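PDB 5UL3: 4'-phospho-dehydrooxetanocin synthase from Bacillus megaterium, which catalyses the oxidative ring contraction of dAMP to an oxetane aldehyde in oxetanocin A biosynthesis, using cobalamin, S-adenosylmethionine and a [4Fe-4S] cluster. Local coordinates for residues A458-S463 and L493-A498; R430-V435 and N468-F473; K501-G506 and E525-G530. All blocks are in the same frame, centred on the assembly; numbering follows the deposited sequence.

How the contacts relate
The three contacts run outward from the edge of the partial TIM barrel in the AdoMet radical domain. Contact 2 pairs its last two parallel strands and lies closest to the active site: G472 is about 4 Å from the side chain of E436, which binds S-adenosylmethionine. Contact 1, its centre about 11 Å from that of contact 2, ties helix 452-464 to the loop after helix 484-493; the two meet where V462 CG1 packs 3.4 Å from L469 CD2 and L459 on I471. Contact 3 lies at the surface, its centre about 11 Å from that of contact 1, which it touches through T496 and K528, and about 19 Å from that of contact 2.

Contact 1. Residues A458-S463 and L493-A498; sequences ALRLVS and LERTDA
R460 and D497 carry the polar part of this contact between helix 452-464 and the loop that follows helix 484-493. Two hydrogen bonds converge on one atom: R460 NE and R460 NH2 each lie 2.9 Å from D497 O, which sits near the guanidinium plane at its edge. NE approaches nearly in line with the carbonyl, whereas NH2 stands above the carbonyl plane. R460 CG is anti to the backbone N (chi1 -165°), and a bend at chi3 turns NE toward the loop. R460 NH1 is bonded in turn to L517 O.

The salt bridges form a network. The longer one joins R460 NH2 to D497 OD2 at 3.4 Å, the guanidinium and carboxylate planes being 57° apart. R495 grips the same carboxylate side-on and almost flat, with NE to OD1 at 2.9 Å and NH2 to OD2 at 2.7 Å. D497 thus lies between two arginines whose NH2 atoms are 4.1 Å apart, and its negative charge probably offsets their repulsion; E453 gives R495 a second acidic partner.

A498 O receives a CA-H...O contact from R460 CA at 3.0 Å. Within the helix S463 OG bonds L459 O at 2.7 Å, a carbonyl that also accepts S463 N, and OG is bonded as well to M500 N, further along the loop. The arrangement is an arginine-aspartate-arginine network, here fastening a loop to an outer helix of the partial TIM barrel.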
# COMPACT_ATOMS: atom_id res chain seq x y z
N ALA A 458 18.33 11.65 -9.60
CA ALA A 458 17.59 10.39 -9.52
C ALA A 458 16.45 10.38 -10.53
O ALA A 458 16.23 9.38 -11.22
CB ALA A 458 17.05 10.16 -8.10
N LEU A 459 15.73 11.50 -10.64
CA LEU A 459 14.59 11.55 -11.57
C LEU A 459 15.06 11.48 -13.01
O LEU A 459 14.41 10.86 -13.86
CB LEU A 459 13.78 12.83 -11.35
CG LEU A 459 13.17 13.04 -9.96
CD1 LEU A 459 12.38 14.36 -9.92
CD2 LEU A 459 12.30 11.85 -9.57
N ARG A 460 16.20 12.11 -13.29
CA ARG A 460 16.80 12.05 -14.62
C ARG A 460 17.14 10.61 -15.02
O ARG A 460 16.83 10.17 -16.13
CB ARG A 460 18.05 12.94 -14.61
CG ARG A 460 18.65 13.30 -15.94
CD ARG A 460 19.88 14.21 -15.76
NE ARG A 460 19.55 15.56 -15.32
CZ ARG A 460 20.40 16.39 -14.73
NH1 ARG A 460 21.66 16.01 -14.50
NH2 ARG A 460 20.00 17.60 -14.37
N LEU A 461 17.78 9.87 -14.12
CA LEU A 461 18.19 8.50 -14.42
C LEU A 461 16.99 7.58 -14.62
O LEU A 461 16.95 6.80 -15.58
CB LEU A 461 19.09 7.97 -13.29
CG LEU A 461 20.44 8.70 -13.18
CD1 LEU A 461 21.13 8.45 -11.83
CD2 LEU A 461 21.37 8.28 -14.33
N VAL A 462 16.00 7.65 -13.73
CA VAL A 462 14.86 6.73 -13.85
C VAL A 462 14.03 7.08 -15.08
O VAL A 462 13.61 6.19 -15.83
CB VAL A 462 14.00 6.74 -12.58
CG1 VAL A 462 12.74 5.86 -12.79
CG2 VAL A 462 14.82 6.21 -11.37
N SER A 463 13.78 8.37 -15.31
CA SER A 463 12.96 8.74 -16.46
C SER A 463 13.65 8.40 -17.78
O SER A 463 12.99 7.97 -18.74
CB SER A 463 12.57 10.22 -16.40
OG SER A 463 13.70 11.08 -16.45
N LEU A 493 10.77 22.55 -8.25
CA LEU A 493 9.62 22.03 -8.98
C LEU A 493 9.51 22.59 -10.39
O LEU A 493 8.91 21.94 -11.25
CB LEU A 493 8.34 22.33 -8.21
CG LEU A 493 8.23 21.55 -6.89
CD1 LEU A 493 7.20 22.21 -6.04
CD2 LEU A 493 7.85 20.09 -7.16
N GLU A 494 10.07 23.77 -10.65
CA GLU A 494 10.07 24.37 -11.98
C GLU A 494 11.24 23.91 -12.84
O GLU A 494 11.31 24.30 -14.01
CB GLU A 494 10.08 25.90 -11.85
CG GLU A 494 8.75 26.44 -11.37
CD GLU A 494 8.82 27.87 -10.85
OE1 GLU A 494 9.66 28.64 -11.36
OE2 GLU A 494 8.03 28.19 -9.93
N ARG A 495 12.16 23.10 -12.32
CA ARG A 495 13.31 22.68 -13.12
C ARG A 495 12.85 21.82 -14.29
O ARG A 495 12.02 20.92 -14.13
CB ARG A 495 14.32 21.93 -12.26
CG ARG A 495 15.10 22.88 -11.36
CD ARG A 495 16.20 22.20 -10.63
NE ARG A 495 17.24 21.71 -11.53
CZ ARG A 495 18.43 21.31 -11.11
NH1 ARG A 495 18.72 21.34 -9.82
NH2 ARG A 495 19.33 20.86 -11.98
N THR A 496 13.39 22.10 -15.48
CA THR A 496 13.08 21.36 -16.69
C THR A 496 14.24 20.49 -17.15
O THR A 496 14.18 19.90 -18.24
CB THR A 496 12.64 22.33 -17.80
OG1 THR A 496 13.66 23.32 -18.00
CG2 THR A 496 11.34 23.01 -17.42
N ASP A 497 15.30 20.37 -16.35
CA ASP A 497 16.43 19.52 -16.70
C ASP A 497 16.44 18.22 -15.91
O ASP A 497 17.49 17.59 -15.78
CB ASP A 497 17.74 20.28 -16.51
CG ASP A 497 17.97 20.67 -15.07
OD1 ASP A 497 16.99 20.78 -14.31
OD2 ASP A 497 19.14 20.88 -14.69
N ALA A 498 15.29 17.81 -15.39
CA ALA A 498 15.19 16.58 -14.62
C ALA A 498 14.50 15.47 -15.39
O ALA A 498 15.00 14.35 -15.46
CB ALA A 498 14.44 16.84 -13.30

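Contact 2. Residues R430-V435 and N468-F473; sequences RIFIGV and NLRIGF. With EDO (1,2-ethanediol), chain F.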
# COMPACT_ATOMS: atom_id res chain seq x y z
N ARG A 430 4.75 2.49 -13.29
CA ARG A 430 4.57 3.72 -12.52
C ARG A 430 5.31 3.56 -11.19
O ARG A 430 4.80 2.92 -10.27
CB ARG A 430 3.09 4.04 -12.32
CG ARG A 430 2.54 4.87 -13.49
CD ARG A 430 1.06 5.14 -13.39
NE ARG A 430 0.32 4.05 -13.98
CZ ARG A 430 -0.15 4.03 -15.22
NH1 ARG A 430 -0.80 2.96 -15.65
NH2 ARG A 430 0.02 5.07 -16.02
N ILE A 431 6.51 4.15 -11.10
CA ILE A 431 7.34 4.05 -9.90
C ILE A 431 7.18 5.33 -9.08
O ILE A 431 7.18 6.45 -9.64
CB ILE A 431 8.82 3.78 -10.26
CG1 ILE A 431 9.13 2.31 -10.56
CG2 ILE A 431 9.76 4.18 -9.13
CD1 ILE A 431 7.97 1.41 -10.93
N PHE A 432 7.03 5.17 -7.76
CA PHE A 432 6.87 6.29 -6.83
C PHE A 432 8.23 6.54 -6.18
O PHE A 432 8.80 5.62 -5.59
CB PHE A 432 5.83 5.98 -5.75
CG PHE A 432 5.65 7.06 -4.73
CD1 PHE A 432 6.42 7.08 -3.57
CD2 PHE A 432 4.70 8.05 -4.90
CE1 PHE A 432 6.26 8.08 -2.62
CE2 PHE A 432 4.53 9.06 -3.97
CZ PHE A 432 5.31 9.07 -2.82
N ILE A 433 8.73 7.77 -6.25
CA ILE A 433 10.00 8.13 -5.59
C ILE A 433 9.66 9.12 -4.49
O ILE A 433 9.08 10.18 -4.76
CB ILE A 433 11.02 8.73 -6.56
CG1 ILE A 433 11.25 7.83 -7.77
CG2 ILE A 433 12.36 9.02 -5.79
CD1 ILE A 433 12.07 6.62 -7.50
N GLY A 434 10.01 8.78 -3.25
CA GLY A 434 9.75 9.66 -2.12
C GLY A 434 10.71 10.84 -2.04
O GLY A 434 11.50 10.94 -1.09
N VAL A 435 10.64 11.73 -3.03
CA VAL A 435 11.46 12.95 -3.03
C VAL A 435 11.17 13.80 -1.80
O VAL A 435 12.08 14.17 -1.03
CB VAL A 435 11.22 13.74 -4.33
CG1 VAL A 435 11.80 15.13 -4.25
CG2 VAL A 435 11.80 12.99 -5.54
N ASN A 468 7.79 5.43 -15.71
CA ASN A 468 6.78 6.53 -15.62
C ASN A 468 6.55 7.00 -14.17
O ASN A 468 5.66 6.51 -13.48
CB ASN A 468 5.48 6.05 -16.26
CG ASN A 468 4.32 7.07 -16.16
OD1 ASN A 468 4.49 8.22 -15.78
ND2 ASN A 468 3.12 6.61 -16.53
N LEU A 469 7.29 8.04 -13.76
CA LEU A 469 7.47 8.44 -12.37
C LEU A 469 6.29 9.21 -11.78
O LEU A 469 5.59 9.95 -12.48
CB LEU A 469 8.68 9.37 -12.26
CG LEU A 469 9.99 8.77 -12.66
CD1 LEU A 469 11.05 9.88 -12.75
CD2 LEU A 469 10.29 7.82 -11.52
N ARG A 470 6.14 9.07 -10.46
CA ARG A 470 5.35 9.93 -9.58
C ARG A 470 6.25 10.25 -8.40
O ARG A 470 7.04 9.40 -8.00
CB ARG A 470 4.09 9.23 -9.02
CG ARG A 470 2.80 9.37 -9.78
CD ARG A 470 1.60 9.14 -8.83
NE ARG A 470 1.92 8.23 -7.73
CZ ARG A 470 1.96 6.90 -7.83
NH1 ARG A 470 1.71 6.32 -9.00
NH2 ARG A 470 2.24 6.15 -6.78
N ILE A 471 6.14 11.45 -7.83
CA ILE A 471 6.94 11.77 -6.64
C ILE A 471 6.04 12.27 -5.52
O ILE A 471 5.06 12.98 -5.76
CB ILE A 471 8.07 12.79 -6.92
CG1 ILE A 471 7.52 14.20 -7.25
CG2 ILE A 471 9.01 12.26 -8.01
CD1 ILE A 471 8.61 15.27 -7.33
N GLY A 472 6.36 11.89 -4.28
CA GLY A 472 5.76 12.56 -3.14
C GLY A 472 6.43 13.90 -2.91
O GLY A 472 7.62 14.08 -3.16
N PHE A 473 5.63 14.88 -2.48
CA PHE A 473 6.18 16.21 -2.24
C PHE A 473 5.37 16.87 -1.14
O PHE A 473 4.16 17.04 -1.29
CB PHE A 473 6.17 17.07 -3.51
CG PHE A 473 7.20 18.19 -3.48
CD1 PHE A 473 6.88 19.43 -2.96
CD2 PHE A 473 8.48 17.98 -3.96
CE1 PHE A 473 7.84 20.45 -2.91
CE2 PHE A 473 9.44 18.99 -3.93
CZ PHE A 473 9.11 20.22 -3.41
C1 EDO F . 7.79 11.25 -17.40
O1 EDO F . 8.90 12.16 -17.50
C2 EDO F . 7.91 10.34 -16.17
O2 EDO F . 6.59 9.90 -15.79
O HOH W 1 3.60 3.63 -8.01
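The F432 ring and the R470 guanidinium meet at an oblique slant, their planes 37° apart and their side chains crossing at about a right angle. R470 NH2 comes 3.6 Å from F432 CD2, and R470 NE lies in the ring plane at its edge. Chi1 of 178° sets F432 CG anti to the backbone N, and from there the ring extends to G472; its end lies against the glycine backbone, with CZ 3.3 Å from G472 N and close to CA as well. In one of the two conformers of N468, its side chain and that of R430 lie side by side and point the same way. A water bonded to R430 O makes a weak second bond to R470 NH2.

Beneath these groups run two parallel strands, 432-435 and 470-473. R470 N bonds I431 O at 2.9 Å, I433 N bonds R470 O at 2.9 Å, and G472 N reaches I433 O at 3.2 Å. CA-H...O contacts accompany them, including R430 CA to N468 O at 3.1 Å. Then G434 turns the first chain through an inverse gamma turn.

I433 and I471 point to the opposite face from F432 and R470, where L469 and V435 join them. L469 CD2 packs 3.9 Å from I433 CG1, and V435 CG2 lies 3.8 Å from I471 CG2. A 1,2-ethanediol accepts a weak bond from L469 N.

Within the partial TIM barrel, strand 432-436 stands between strand 393-398, to which F432 and G434 are hydrogen-bonded, and strand 470-473, the last of the sheet. Helix 452-464, part of the beta-alpha-beta crossover between the paired strands, covers L469 and I471 through L459, while helix 484-493 meets V435 and F473.

Contact 3. Residues K501-G506 and E525-G530; sequences KPIDIG and EKHKTG
I503 lies over one face of the H527 imidazole in a CH-pi contact, at the periphery of the AdoMet radical core, where the end of helix 521-527 meets the loop that leads to helix 510-519. The two side chains cross at about a right angle. I503 CD1 sits 4.2 Å from the ring centroid, 26° off the normal, and I503 CG1 comes 3.7 Å from H527 ND1. I503 CG2 reaches the same face nearer the rim, beside CE1. Chi1 of -66° puts I503 CG1 anti to the carbonyl carbon, near ND1 and CG of the ring. K526 CG lies on the opposite face of the imidazole, also offset toward the rim, and the ring of F523 meets that of H527 at an incline.

K501 and T529 cross obliquely, methyl against methylene: T529 CG2 is 3.8 Å from K501 CG. The lysine chain is extended beyond CG, and its CD and CE pass near K528 O. On the other branch of the threonine, OG1 bonds K531 N and makes a weak bond to L499 O. The backbone supplies one direct bond across the contact, K501 N to H527 O at 2.8 Å, nearly straight at 163°, so a carbonyl in the last turn of the helix is taken up by the loop.

K528, the first residue beyond the helix, turns back to form a salt bridge with E525, whose other oxygen pairs with K521. The packing joins two peripheral parts of the radical SAM region, away from the cobalamin, the iron-sulfur cluster and the S-adenosylmethionine site. A water in the plane of the imidazole, 3.0 Å from H527 ND1, donates to P502 O.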
# COMPACT_ATOMS: atom_id res chain seq x y z
N LYS A 501 13.16 12.11 -21.69
CA LYS A 501 12.48 11.17 -22.55
C LYS A 501 13.14 9.81 -22.42
O LYS A 501 14.31 9.73 -22.02
CB LYS A 501 12.54 11.62 -24.01
CG LYS A 501 11.85 12.92 -24.31
CD LYS A 501 12.11 13.31 -25.76
CE LYS A 501 11.19 14.43 -26.22
NZ LYS A 501 11.54 14.89 -27.59
N PRO A 502 12.43 8.73 -22.75
CA PRO A 502 13.10 7.42 -22.84
C PRO A 502 14.24 7.49 -23.84
O PRO A 502 14.05 7.89 -24.99
CB PRO A 502 11.98 6.48 -23.32
CG PRO A 502 10.71 7.16 -22.88
CD PRO A 502 10.98 8.64 -22.99
N ILE A 503 15.43 7.13 -23.38
CA ILE A 503 16.64 7.28 -24.17
C ILE A 503 16.98 5.93 -24.79
O ILE A 503 17.01 4.91 -24.09
CB ILE A 503 17.81 7.80 -23.32
CG1 ILE A 503 17.52 9.23 -22.85
CG2 ILE A 503 19.10 7.76 -24.11
CD1 ILE A 503 18.63 9.85 -22.02
N ASP A 504 17.20 5.91 -26.10
CA ASP A 504 17.67 4.69 -26.75
C ASP A 504 19.10 4.44 -26.32
O ASP A 504 20.01 5.20 -26.68
CB ASP A 504 17.56 4.81 -28.27
CG ASP A 504 17.69 3.46 -28.98
OD1 ASP A 504 18.46 2.60 -28.51
OD2 ASP A 504 17.01 3.27 -30.01
N ILE A 505 19.31 3.39 -25.52
CA ILE A 505 20.65 3.05 -25.06
C ILE A 505 21.55 2.71 -26.24
O ILE A 505 22.67 3.21 -26.35
CB ILE A 505 20.59 1.88 -24.05
CG1 ILE A 505 19.93 2.34 -22.75
CG2 ILE A 505 21.98 1.31 -23.83
CD1 ILE A 505 19.78 1.24 -21.73
N GLY A 506 21.07 1.84 -27.13
CA GLY A 506 21.85 1.47 -28.29
C GLY A 506 23.13 0.76 -27.92
O GLY A 506 23.11 -0.33 -27.36
N GLU A 525 20.12 18.42 -22.32
CA GLU A 525 19.25 19.29 -23.11
C GLU A 525 18.63 18.55 -24.30
O GLU A 525 17.45 18.75 -24.60
CB GLU A 525 20.04 20.50 -23.60
CG GLU A 525 19.95 21.67 -22.66
CD GLU A 525 18.52 21.98 -22.29
OE1 GLU A 525 17.76 22.41 -23.19
OE2 GLU A 525 18.15 21.76 -21.11
N LYS A 526 19.41 17.71 -24.97
CA LYS A 526 18.88 17.02 -26.15
C LYS A 526 17.74 16.08 -25.80
O LYS A 526 16.78 15.94 -26.57
CB LYS A 526 20.00 16.23 -26.84
CG LYS A 526 19.51 15.38 -27.99
CD LYS A 526 20.63 14.55 -28.60
CE LYS A 526 20.13 13.77 -29.81
NZ LYS A 526 21.11 12.75 -30.28
N HIS A 527 17.80 15.44 -24.63
CA HIS A 527 16.88 14.36 -24.30
C HIS A 527 15.78 14.74 -23.31
O HIS A 527 14.92 13.90 -23.01
CB HIS A 527 17.68 13.17 -23.75
CG HIS A 527 18.53 12.49 -24.79
ND1 HIS A 527 18.01 11.60 -25.71
CD2 HIS A 527 19.86 12.57 -25.04
CE1 HIS A 527 18.99 11.16 -26.48
NE2 HIS A 527 20.12 11.73 -26.10
N LYS A 528 15.77 15.97 -22.80
CA LYS A 528 14.77 16.35 -21.82
C LYS A 528 13.37 16.33 -22.43
O LYS A 528 13.19 16.52 -23.63
CB LYS A 528 15.08 17.74 -21.26
CG LYS A 528 14.75 18.88 -22.22
CD LYS A 528 15.19 20.25 -21.70
CE LYS A 528 14.70 21.37 -22.62
NZ LYS A 528 15.33 22.68 -22.33
N THR A 529 12.36 16.06 -21.59
CA THR A 529 10.99 16.24 -22.07
C THR A 529 10.59 17.70 -22.12
O THR A 529 9.61 18.04 -22.79
CB THR A 529 9.96 15.51 -21.19
OG1 THR A 529 9.91 16.12 -19.89
CG2 THR A 529 10.26 14.00 -21.06
N GLY A 530 11.32 18.57 -21.43
CA GLY A 530 10.92 19.96 -21.29
C GLY A 530 9.82 20.20 -20.28
O GLY A 530 9.42 21.36 -20.09
O HOH W 2 15.44 10.21 -26.39